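Local coordinates for ESX secretion system protein EccC (Thermomonospora curvata, PDB 4NH0) that probably drives protein export as the translocase ATPase of the ESX type VII secretion system, whose cargo includes EsxA and EsxB, at residues A[913-924]-A[960-969]; A[970-981]-A[992-1001]. All coordinates share one frame; numbering follows the deposited sequence.

Interaction 1. Residues A[913-924]-A[960-969]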
loop_
_atom_site.group_PDB
_atom_site.type_symbol
_atom_site.label_atom_id
_atom_site.label_comp_id
_atom_site.label_asym_id
_atom_site.label_seq_id
_atom_site.Cartn_x
_atom_site.Cartn_y
_atom_site.Cartn_z
ATOM N N PRO A 913 43.366 -9.213 -2.685
ATOM C CA PRO A 913 44.447 -8.866 -1.759
ATOM C C PRO A 913 45.798 -9.421 -2.196
ATOM O O PRO A 913 45.868 -10.523 -2.737
ATOM C CB PRO A 913 43.994 -9.505 -0.449
ATOM C CG PRO A 913 42.516 -9.460 -0.524
ATOM C CD PRO A 913 42.171 -9.695 -1.969
ATOM N N SER A 914 46.855 -8.652 -1.970
ATOM C CA SER A 914 48.198 -9.068 -2.346
ATOM C C SER A 914 48.718 -10.137 -1.397
ATOM O O SER A 914 48.105 -10.415 -0.368
ATOM C CB SER A 914 49.146 -7.870 -2.355
ATOM O OG SER A 914 49.321 -7.358 -1.046
ATOM N N ALA A 915 49.852 -10.732 -1.747
ATOM C CA ALA A 915 50.483 -11.732 -0.900
ATOM C C ALA A 915 50.970 -11.103 0.400
ATOM O O ALA A 915 51.029 -11.763 1.435
ATOM C CB ALA A 915 51.633 -12.397 -1.631
ATOM N N ALA A 916 51.314 -9.822 0.335
ATOM C CA ALA A 916 51.810 -9.098 1.497
ATOM C C ALA A 916 50.673 -8.710 2.435
ATOM O O ALA A 916 50.908 -8.300 3.571
ATOM C CB ALA A 916 52.578 -7.865 1.061
ATOM N N GLU A 917 49.443 -8.836 1.951
ATOM C CA GLU A 917 48.267 -8.517 2.751
ATOM C C GLU A 917 47.645 -9.767 3.359
ATOM O O GLU A 917 47.372 -9.814 4.556
ATOM C CB GLU A 917 47.225 -7.783 1.904
ATOM C CG GLU A 917 47.597 -6.358 1.544
ATOM C CD GLU A 917 46.548 -5.685 0.682
ATOM O OE1 GLU A 917 46.049 -6.332 -0.261
ATOM O OE2 GLU A 917 46.220 -4.511 0.948
ATOM N N SER A 918 47.428 -10.780 2.527
ATOM C CA SER A 918 46.729 -11.988 2.947
ATOM C C SER A 918 47.618 -12.935 3.741
ATOM O O SER A 918 47.157 -13.602 4.666
ATOM C CB SER A 918 46.169 -12.721 1.729
ATOM O OG SER A 918 47.213 -13.280 0.951
ATOM N N GLY A 919 48.892 -12.992 3.376
ATOM C CA GLY A 919 49.804 -13.947 3.973
ATOM C C GLY A 919 49.821 -15.221 3.156
ATOM O O GLY A 919 49.656 -15.178 1.939
ATOM N N THR A 920 50.003 -16.358 3.820
ATOM C CA THR A 920 50.049 -17.645 3.133
ATOM C C THR A 920 48.695 -18.031 2.542
ATOM O O THR A 920 48.608 -18.933 1.713
ATOM C CB THR A 920 50.521 -18.766 4.074
ATOM O OG1 THR A 920 49.806 -18.686 5.312
ATOM C CG2 THR A 920 52.008 -18.636 4.349
ATOM N N ARG A 921 47.642 -17.346 2.972
ATOM C CA ARG A 921 46.312 -17.568 2.424
ATOM C C ARG A 921 46.231 -17.050 0.995
ATOM O O ARG A 921 46.854 -16.046 0.657
ATOM C CB ARG A 921 45.258 -16.890 3.294
ATOM C CG ARG A 921 45.388 -17.219 4.764
ATOM C CD ARG A 921 45.043 -16.021 5.617
ATOM N NE ARG A 921 43.655 -15.614 5.443
ATOM C CZ ARG A 921 43.170 -14.444 5.842
ATOM N NH1 ARG A 921 43.966 -13.565 6.434
ATOM N NH2 ARG A 921 41.893 -14.153 5.648
ATOM N N ILE A 922 45.462 -17.737 0.159
ATOM C CA ILE A 922 45.351 -17.371 -1.246
ATOM C C ILE A 922 43.915 -17.036 -1.629
ATOM O O ILE A 922 43.066 -17.922 -1.693
ATOM C CB ILE A 922 45.854 -18.502 -2.161
ATOM C CG1 ILE A 922 47.221 -19.001 -1.695
ATOM C CG2 ILE A 922 45.913 -18.032 -3.602
ATOM C CD1 ILE A 922 47.726 -20.198 -2.463
ATOM N N PRO A 923 43.639 -15.750 -1.885
ATOM C CA PRO A 923 42.309 -15.338 -2.338
ATOM C C PRO A 923 42.026 -15.848 -3.745
ATOM O O PRO A 923 42.903 -15.782 -4.602
ATOM C CB PRO A 923 42.385 -13.812 -2.307
ATOM C CG PRO A 923 43.829 -13.510 -2.481
ATOM C CD PRO A 923 44.560 -14.608 -1.767
ATOM N N ILE A 924 40.821 -16.357 -3.973
ATOM C CA ILE A 924 40.457 -16.886 -5.281
ATOM C C ILE A 924 39.283 -16.122 -5.877
ATOM O O ILE A 924 38.978 -16.259 -7.059
ATOM C CB ILE A 924 40.103 -18.382 -5.209
ATOM C CG1 ILE A 924 38.903 -18.603 -4.289
ATOM C CG2 ILE A 924 41.297 -19.187 -4.730
ATOM C CD1 ILE A 924 38.490 -20.049 -4.164
ATOM N N LEU A 960 45.338 -19.341 -11.452
ATOM C CA LEU A 960 45.202 -18.341 -10.400
ATOM C C LEU A 960 45.742 -18.853 -9.072
ATOM O O LEU A 960 46.532 -18.180 -8.414
ATOM C CB LEU A 960 43.739 -17.926 -10.239
ATOM C CG LEU A 960 43.479 -16.854 -9.178
ATOM C CD1 LEU A 960 44.123 -15.542 -9.584
ATOM C CD2 LEU A 960 41.991 -16.670 -8.938
ATOM N N ILE A 961 45.306 -20.047 -8.683
ATOM C CA ILE A 961 45.746 -20.659 -7.434
ATOM C C ILE A 961 47.244 -20.935 -7.467
ATOM O O ILE A 961 47.947 -20.708 -6.483
ATOM C CB ILE A 961 44.991 -21.972 -7.151
ATOM C CG1 ILE A 961 43.494 -21.705 -7.003
ATOM C CG2 ILE A 961 45.525 -22.640 -5.898
ATOM C CD1 ILE A 961 42.691 -22.929 -6.632
ATOM N N THR A 962 47.728 -21.418 -8.607
ATOM C CA THR A 962 49.144 -21.714 -8.774
ATOM C C THR A 962 49.983 -20.457 -8.579
ATOM O O THR A 962 50.906 -20.440 -7.769
ATOM C CB THR A 962 49.439 -22.308 -10.160
ATOM O OG1 THR A 962 48.577 -23.427 -10.397
ATOM C CG2 THR A 962 50.884 -22.763 -10.247
ATOM N N ALA A 963 49.638 -19.403 -9.315
ATOM C CA ALA A 963 50.348 -18.131 -9.233
ATOM C C ALA A 963 50.360 -17.585 -7.809
ATOM O O ALA A 963 51.297 -16.897 -7.408
ATOM C CB ALA A 963 49.724 -17.120 -10.178
ATOM N N GLY A 964 49.315 -17.897 -7.051
ATOM C CA GLY A 964 49.242 -17.499 -5.659
ATOM C C GLY A 964 50.276 -18.218 -4.817
ATOM O O GLY A 964 50.814 -17.655 -3.866
ATOM N N ILE A 965 50.553 -19.469 -5.169
ATOM C CA ILE A 965 51.539 -20.270 -4.453
ATOM C C ILE A 965 52.950 -19.759 -4.725
ATOM O O ILE A 965 53.798 -19.745 -3.834
ATOM C CB ILE A 965 51.443 -21.759 -4.842
ATOM C CG1 ILE A 965 50.024 -22.278 -4.611
ATOM C CG2 ILE A 965 52.443 -22.589 -4.057
ATOM C CD1 ILE A 965 49.833 -23.724 -5.003
ATOM N N ILE A 966 53.190 -19.335 -5.963
ATOM C CA ILE A 966 54.479 -18.775 -6.355
ATOM C C ILE A 966 54.819 -17.539 -5.524
ATOM O O ILE A 966 55.929 -17.410 -5.009
ATOM C CB ILE A 966 54.502 -18.403 -7.859
ATOM C CG1 ILE A 966 54.906 -19.610 -8.709
ATOM C CG2 ILE A 966 55.473 -17.266 -8.130
ATOM C CD1 ILE A 966 53.802 -20.603 -8.936
ATOM N N GLU A 967 53.846 -16.646 -5.379
ATOM C CA GLU A 967 54.065 -15.370 -4.709
ATOM C C GLU A 967 54.177 -15.489 -3.192
ATOM O O GLU A 967 54.590 -14.543 -2.525
ATOM C CB GLU A 967 52.936 -14.399 -5.058
ATOM C CG GLU A 967 52.996 -13.869 -6.479
ATOM C CD GLU A 967 54.201 -12.981 -6.712
ATOM O OE1 GLU A 967 54.661 -12.336 -5.747
ATOM O OE2 GLU A 967 54.690 -12.930 -7.859
ATOM N N ARG A 968 53.819 -16.648 -2.650
ATOM C CA ARG A 968 53.751 -16.811 -1.202
ATOM C C ARG A 968 54.719 -17.864 -0.667
ATOM O O ARG A 968 54.946 -17.947 0.539
ATOM C CB ARG A 968 52.322 -17.157 -0.787
ATOM C CG ARG A 968 51.326 -16.046 -1.072
ATOM C CD ARG A 968 49.893 -16.520 -0.946
ATOM N NE ARG A 968 48.949 -15.414 -1.063
ATOM C CZ ARG A 968 48.634 -14.822 -2.209
ATOM N NH1 ARG A 968 49.193 -15.224 -3.340
ATOM N NH2 ARG A 968 47.763 -13.824 -2.224
ATOM N N TYR A 969 55.287 -18.663 -1.563
ATOM C CA TYR A 969 56.243 -19.689 -1.165
ATOM C C TYR A 969 57.521 -19.622 -1.995
ATOM O O TYR A 969 57.481 -19.320 -3.187
ATOM C CB TYR A 969 55.630 -21.086 -1.292
ATOM C CG TYR A 969 54.436 -21.345 -0.399
ATOM C CD1 TYR A 969 54.604 -21.767 0.913
ATOM C CD2 TYR A 969 53.143 -21.189 -0.875
ATOM C CE1 TYR A 969 53.515 -22.012 1.729
ATOM C CE2 TYR A 969 52.049 -21.433 -0.069
ATOM C CZ TYR A 969 52.240 -21.844 1.231
ATOM O OH TYR A 969 51.151 -22.086 2.035
#
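Arg968 reaches across from the C-terminal part of its helix and slides its guanidinium between Ala915 and Ile922: the CA of Ala915 lies over one face, offset toward the rim, and the CA of Ile922 over the other. The side chain runs extended from CG to NE (chi2 167°, chi3 173°), which carries the charged group into the turn formed by residues 918 to 921. There Arg968 NH2 gives a hydrogen bond to Ser918 OG at 3.3 Å, nearly in the guanidinium plane. NE makes only weak bonds, to the carbonyl oxygens of Gly919 and Arg921. On the helix side Arg968 NH1 bonds back to Gly964 O at 3.0 Å, on a lone pair of that carbonyl, so the group is fixed from both segments. Ser918 OG in turn donates to Arg921 O (2.8 Å), tying the turn around the arginine. A leucine in place of Arg968 would probably leave the Gly919 and Arg921 carbonyls without this donor and Ser918 OG without its guanidinium partner.

The helix, 954-968, is the one that follows the P-loop of the third FtsK domain and starts at the ATP-binding Lys954 and Ser955; strand 922-927 belongs to the antiparallel part of the same mixed sheet, and the axes of 922-924 and 960-968 approach to 8.5 Å, close to antiparallel. Farther toward Leu960 along the helix, the packing is aliphatic. Ile922 lays its CG2 methyl, held opposite the backbone N, on the bare CA of Gly964 at 3.9 Å, while its CD1 crosses to Ile965 CG1 (3.8 Å). The Ile924 and Ile961 side chains run alongside one another in the same sense, CG2 to CG1 at 4.0 Å, and both also touch Leu936 of strand 933-936. Leu960 turns CD2 to Ile924 O, 3.6 Å away.

Interaction 2. Residues A[970-981]-A[992-1001]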
loop_
_atom_site.group_PDB
_atom_site.type_symbol
_atom_site.label_atom_id
_atom_site.label_comp_id
_atom_site.label_asym_id
_atom_site.label_seq_id
_atom_site.Cartn_x
_atom_site.Cartn_y
_atom_site.Cartn_z
ATOM N N THR A 970 58.651 -19.905 -1.357
ATOM C CA THR A 970 59.918 -20.030 -2.064
ATOM C C THR A 970 60.073 -21.472 -2.535
ATOM O O THR A 970 59.495 -22.377 -1.938
ATOM C CB THR A 970 61.111 -19.631 -1.171
ATOM O OG1 THR A 970 61.224 -20.548 -0.078
ATOM C CG2 THR A 970 60.927 -18.222 -0.631
ATOM N N PRO A 971 60.841 -21.695 -3.613
ATOM C CA PRO A 971 61.054 -23.049 -4.141
ATOM C C PRO A 971 61.621 -24.035 -3.118
ATOM O O PRO A 971 61.580 -25.242 -3.351
ATOM C CB PRO A 971 62.050 -22.820 -5.279
ATOM C CG PRO A 971 61.760 -21.441 -5.741
ATOM C CD PRO A 971 61.417 -20.668 -4.500
ATOM N N GLN A 972 62.141 -23.528 -2.005
ATOM C CA GLN A 972 62.619 -24.386 -0.929
ATOM C C GLN A 972 61.521 -24.592 0.111
ATOM O O GLN A 972 61.686 -25.359 1.059
ATOM C CB GLN A 972 63.870 -23.796 -0.272
ATOM C CG GLN A 972 65.057 -23.631 -1.210
ATOM C CD GLN A 972 64.958 -22.386 -2.068
ATOM O OE1 GLN A 972 64.384 -21.380 -1.655
ATOM N NE2 GLN A 972 65.514 -22.450 -3.272
ATOM N N GLN A 973 60.404 -23.897 -0.074
ATOM C CA GLN A 973 59.252 -24.029 0.814
ATOM C C GLN A 973 58.160 -24.876 0.174
ATOM O O GLN A 973 57.470 -25.634 0.855
ATOM C CB GLN A 973 58.689 -22.654 1.180
ATOM C CG GLN A 973 59.479 -21.904 2.237
ATOM C CD GLN A 973 58.878 -20.549 2.554
ATOM O OE1 GLN A 973 58.395 -19.849 1.664
ATOM N NE2 GLN A 973 58.901 -20.173 3.826
ATOM N N ALA A 974 58.007 -24.742 -1.140
ATOM C CA ALA A 974 56.974 -25.468 -1.868
ATOM C C ALA A 974 57.338 -25.627 -3.339
ATOM O O ALA A 974 57.791 -24.682 -3.981
ATOM C CB ALA A 974 55.640 -24.760 -1.732
ATOM N N ARG A 975 57.136 -26.830 -3.870
ATOM C CA ARG A 975 57.435 -27.105 -5.270
ATOM C C ARG A 975 56.189 -27.597 -6.001
ATOM O O ARG A 975 55.213 -27.998 -5.371
ATOM C CB ARG A 975 58.565 -28.129 -5.386
ATOM C CG ARG A 975 59.687 -27.917 -4.383
ATOM C CD ARG A 975 60.958 -28.635 -4.796
ATOM N NE ARG A 975 61.740 -27.850 -5.746
ATOM C CZ ARG A 975 62.817 -27.142 -5.420
ATOM N NH1 ARG A 975 63.245 -27.121 -4.166
ATOM N NH2 ARG A 975 63.468 -26.458 -6.350
ATOM N N LEU A 976 56.230 -27.566 -7.328
ATOM C CA LEU A 976 55.056 -27.882 -8.135
ATOM C C LEU A 976 55.297 -29.020 -9.118
ATOM O O LEU A 976 56.393 -29.172 -9.655
ATOM C CB LEU A 976 54.600 -26.645 -8.910
ATOM C CG LEU A 976 54.272 -25.381 -8.121
ATOM C CD1 LEU A 976 54.061 -24.222 -9.073
ATOM C CD2 LEU A 976 53.040 -25.591 -7.272
ATOM N N ILE A 977 54.258 -29.818 -9.345
ATOM C CA ILE A 977 54.259 -30.823 -10.401
ATOM C C ILE A 977 52.915 -30.792 -11.118
ATOM O O ILE A 977 51.865 -30.898 -10.487
ATOM C CB ILE A 977 54.525 -32.235 -9.857
ATOM C CG1 ILE A 977 55.939 -32.326 -9.286
ATOM C CG2 ILE A 977 54.346 -33.268 -10.956
ATOM C CD1 ILE A 977 56.305 -33.691 -8.777
ATOM N N PHE A 978 52.951 -30.643 -12.436
ATOM C CA PHE A 978 51.733 -30.443 -13.211
ATOM C C PHE A 978 51.339 -31.663 -14.032
ATOM O O PHE A 978 52.189 -32.344 -14.605
ATOM C CB PHE A 978 51.892 -29.238 -14.141
ATOM C CG PHE A 978 52.080 -27.935 -13.422
ATOM C CD1 PHE A 978 53.335 -27.544 -12.986
ATOM C CD2 PHE A 978 51.004 -27.100 -13.186
ATOM C CE1 PHE A 978 53.509 -26.345 -12.325
ATOM C CE2 PHE A 978 51.173 -25.899 -12.526
ATOM C CZ PHE A 978 52.427 -25.522 -12.095
ATOM N N ILE A 979 50.040 -31.931 -14.081
ATOM C CA ILE A 979 49.487 -32.926 -14.991
ATOM C C ILE A 979 48.481 -32.235 -15.899
ATOM O O ILE A 979 47.303 -32.115 -15.565
ATOM C CB ILE A 979 48.813 -34.088 -14.243
ATOM C CG1 ILE A 979 49.800 -34.736 -13.274
ATOM C CG2 ILE A 979 48.289 -35.122 -15.229
ATOM C CD1 ILE A 979 49.241 -35.934 -12.554
ATOM N N ASP A 980 48.959 -31.768 -17.045
ATOM C CA ASP A 980 48.136 -30.968 -17.938
ATOM C C ASP A 980 48.159 -31.526 -19.355
ATOM O O ASP A 980 48.940 -31.082 -20.194
ATOM C CB ASP A 980 48.614 -29.516 -17.924
ATOM C CG ASP A 980 47.690 -28.592 -18.682
ATOM O OD1 ASP A 980 46.530 -28.978 -18.931
ATOM O OD2 ASP A 980 48.123 -27.473 -19.027
ATOM N N TYR A 981 47.295 -32.505 -19.609
ATOM C CA TYR A 981 47.206 -33.149 -20.914
ATOM C C TYR A 981 46.874 -32.155 -22.021
ATOM O O TYR A 981 47.403 -32.245 -23.127
ATOM C CB TYR A 981 46.154 -34.259 -20.893
ATOM C CG TYR A 981 46.578 -35.509 -20.156
ATOM C CD1 TYR A 981 47.912 -35.741 -19.848
ATOM C CD2 TYR A 981 45.645 -36.463 -19.778
ATOM C CE1 TYR A 981 48.301 -36.884 -19.179
ATOM C CE2 TYR A 981 46.024 -37.609 -19.109
ATOM C CZ TYR A 981 47.353 -37.814 -18.812
ATOM O OH TYR A 981 47.734 -38.956 -18.146
ATOM N N GLU A 992 60.907 -21.731 -10.824
ATOM C CA GLU A 992 61.883 -22.661 -10.272
ATOM C C GLU A 992 61.188 -23.734 -9.438
ATOM O O GLU A 992 61.729 -24.820 -9.226
ATOM C CB GLU A 992 62.919 -21.912 -9.430
ATOM C CG GLU A 992 64.037 -22.784 -8.876
ATOM C CD GLU A 992 65.062 -21.992 -8.090
ATOM O OE1 GLU A 992 65.174 -20.769 -8.318
ATOM O OE2 GLU A 992 65.754 -22.591 -7.241
ATOM N N HIS A 993 59.979 -23.425 -8.975
ATOM C CA HIS A 993 59.181 -24.375 -8.208
ATOM C C HIS A 993 58.878 -25.618 -9.038
ATOM O O HIS A 993 58.710 -26.711 -8.499
ATOM C CB HIS A 993 57.873 -23.734 -7.741
ATOM C CG HIS A 993 58.049 -22.399 -7.086
ATOM N ND1 HIS A 993 58.097 -21.222 -7.801
ATOM C CD2 HIS A 993 58.179 -22.055 -5.784
ATOM C CE1 HIS A 993 58.254 -20.210 -6.967
ATOM N NE2 HIS A 993 58.306 -20.688 -5.737
ATOM N N GLN A 994 58.803 -25.425 -10.351
ATOM C CA GLN A 994 58.553 -26.501 -11.304
ATOM C C GLN A 994 59.490 -27.686 -11.100
ATOM O O GLN A 994 60.707 -27.525 -11.030
ATOM C CB GLN A 994 58.691 -25.972 -12.733
ATOM C CG GLN A 994 58.950 -27.042 -13.777
ATOM C CD GLN A 994 57.730 -27.887 -14.055
ATOM O OE1 GLN A 994 57.841 -29.072 -14.366
ATOM N NE2 GLN A 994 56.554 -27.282 -13.950
ATOM N N ILE A 995 58.909 -28.877 -10.998
ATOM C CA ILE A 995 59.685 -30.099 -10.838
ATOM C C ILE A 995 59.400 -31.067 -11.977
ATOM O O ILE A 995 60.317 -31.551 -12.640
ATOM C CB ILE A 995 59.384 -30.788 -9.496
ATOM C CG1 ILE A 995 59.937 -29.956 -8.339
ATOM C CG2 ILE A 995 59.986 -32.183 -9.467
ATOM C CD1 ILE A 995 61.431 -29.751 -8.407
ATOM N N GLY A 996 58.120 -31.342 -12.204
ATOM C CA GLY A 996 57.716 -32.255 -13.254
ATOM C C GLY A 996 56.498 -31.770 -14.012
ATOM O O GLY A 996 55.510 -31.344 -13.414
ATOM N N TYR A 997 56.572 -31.831 -15.336
ATOM C CA TYR A 997 55.453 -31.447 -16.186
ATOM C C TYR A 997 55.112 -32.590 -17.133
ATOM O O TYR A 997 55.968 -33.062 -17.881
ATOM C CB TYR A 997 55.782 -30.177 -16.972
ATOM C CG TYR A 997 54.609 -29.608 -17.738
ATOM C CD1 TYR A 997 54.401 -29.934 -19.071
ATOM C CD2 TYR A 997 53.712 -28.745 -17.127
ATOM C CE1 TYR A 997 53.330 -29.415 -19.773
ATOM C CE2 TYR A 997 52.638 -28.223 -17.820
ATOM C CZ TYR A 997 52.453 -28.561 -19.142
ATOM O OH TYR A 997 51.385 -28.043 -19.836
ATOM N N ALA A 998 53.860 -33.036 -17.095
ATOM C CA ALA A 998 53.441 -34.187 -17.882
ATOM C C ALA A 998 52.299 -33.848 -18.833
ATOM O O ALA A 998 51.265 -33.328 -18.416
ATOM C CB ALA A 998 53.037 -35.327 -16.966
ATOM N N ALA A 999 52.494 -34.153 -20.111
ATOM C CA ALA A 999 51.466 -33.930 -21.120
ATOM C C ALA A 999 51.006 -35.254 -21.719
ATOM O O ALA A 999 50.226 -35.277 -22.672
ATOM C CB ALA A 999 51.983 -33.005 -22.209
ATOM N N SER A 1000 51.495 -36.354 -21.155
ATOM C CA SER A 1000 51.143 -37.686 -21.631
ATOM C C SER A 1000 50.936 -38.647 -20.466
ATOM O O SER A 1000 51.407 -38.400 -19.357
ATOM C CB SER A 1000 52.224 -38.224 -22.568
ATOM O OG SER A 1000 53.466 -38.346 -21.896
ATOM N N SER A 1001 50.234 -39.745 -20.730
ATOM C CA SER A 1001 49.944 -40.743 -19.706
ATOM C C SER A 1001 51.215 -41.407 -19.189
ATOM O O SER A 1001 51.314 -41.747 -18.011
ATOM C CB SER A 1001 48.987 -41.804 -20.251
ATOM O OG SER A 1001 48.758 -42.825 -19.297
#
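Phe978 sits at the middle of a parallel backbone ladder: its N donates to Gly996 O at 2.8 Å, and its O accepts from Ala998 N. Leu976 does likewise, its N bonding almost straight to His993 O (2.9 Å, 174° at the hydrogen) from above the plane of that carbonyl, and its O taking Ile995 N; Asp980 N to Ala998 O adds a further rung. Between the pairs Leu976-Gln994 and Phe978-Tyr997 the 994-998 strand has one residue more, as in a beta bulge, and Ile995 turns its CB toward the neighbouring strand, against Ile977 CG1.

At the His993 end of the ladder Pro971 makes a CH-pi contact, CG 3.7 Å from the centroid of the His993 ring and over its face, while His993 NE2 hydrogen-bonds to Tyr969 O. Tyr997 CG is anti to the backbone N (chi1 -172°), which lays the ring along Phe978 CB, 3.5 Å from Tyr997 CD2, and on toward Asp980. Carboxylate and ring planes there stand 83° apart, and Asp980 OD2 is held by Leu985 N. The Asp980 side chain lies about 7 Å from the magnesium ion. Strand 974-980, paired also with 1039-1045, thus belongs to the parallel portion of the P-loop NTPase sheet.

Coming from the N terminus, the chain passes through 913-924, makes a hairpin with strand 933-936, crosses strand 944-947 and the ATP-binding loop, and returns along helix 954-968, where interaction 1 closes a 35-residue loop. Interaction 2 begins at the very next residue, Thr970, and closes a shorter one: ten residues without helix or strand lead from 981 to 992. The two therefore follow in series, neither nesting nor crossing. The P-loop helix joins them: its later turns, from 960 on, pack on the antiparallel part of the sheet through interaction 1, while Thr962 and Ile966 pack on Phe978 and Leu976 of interaction 2.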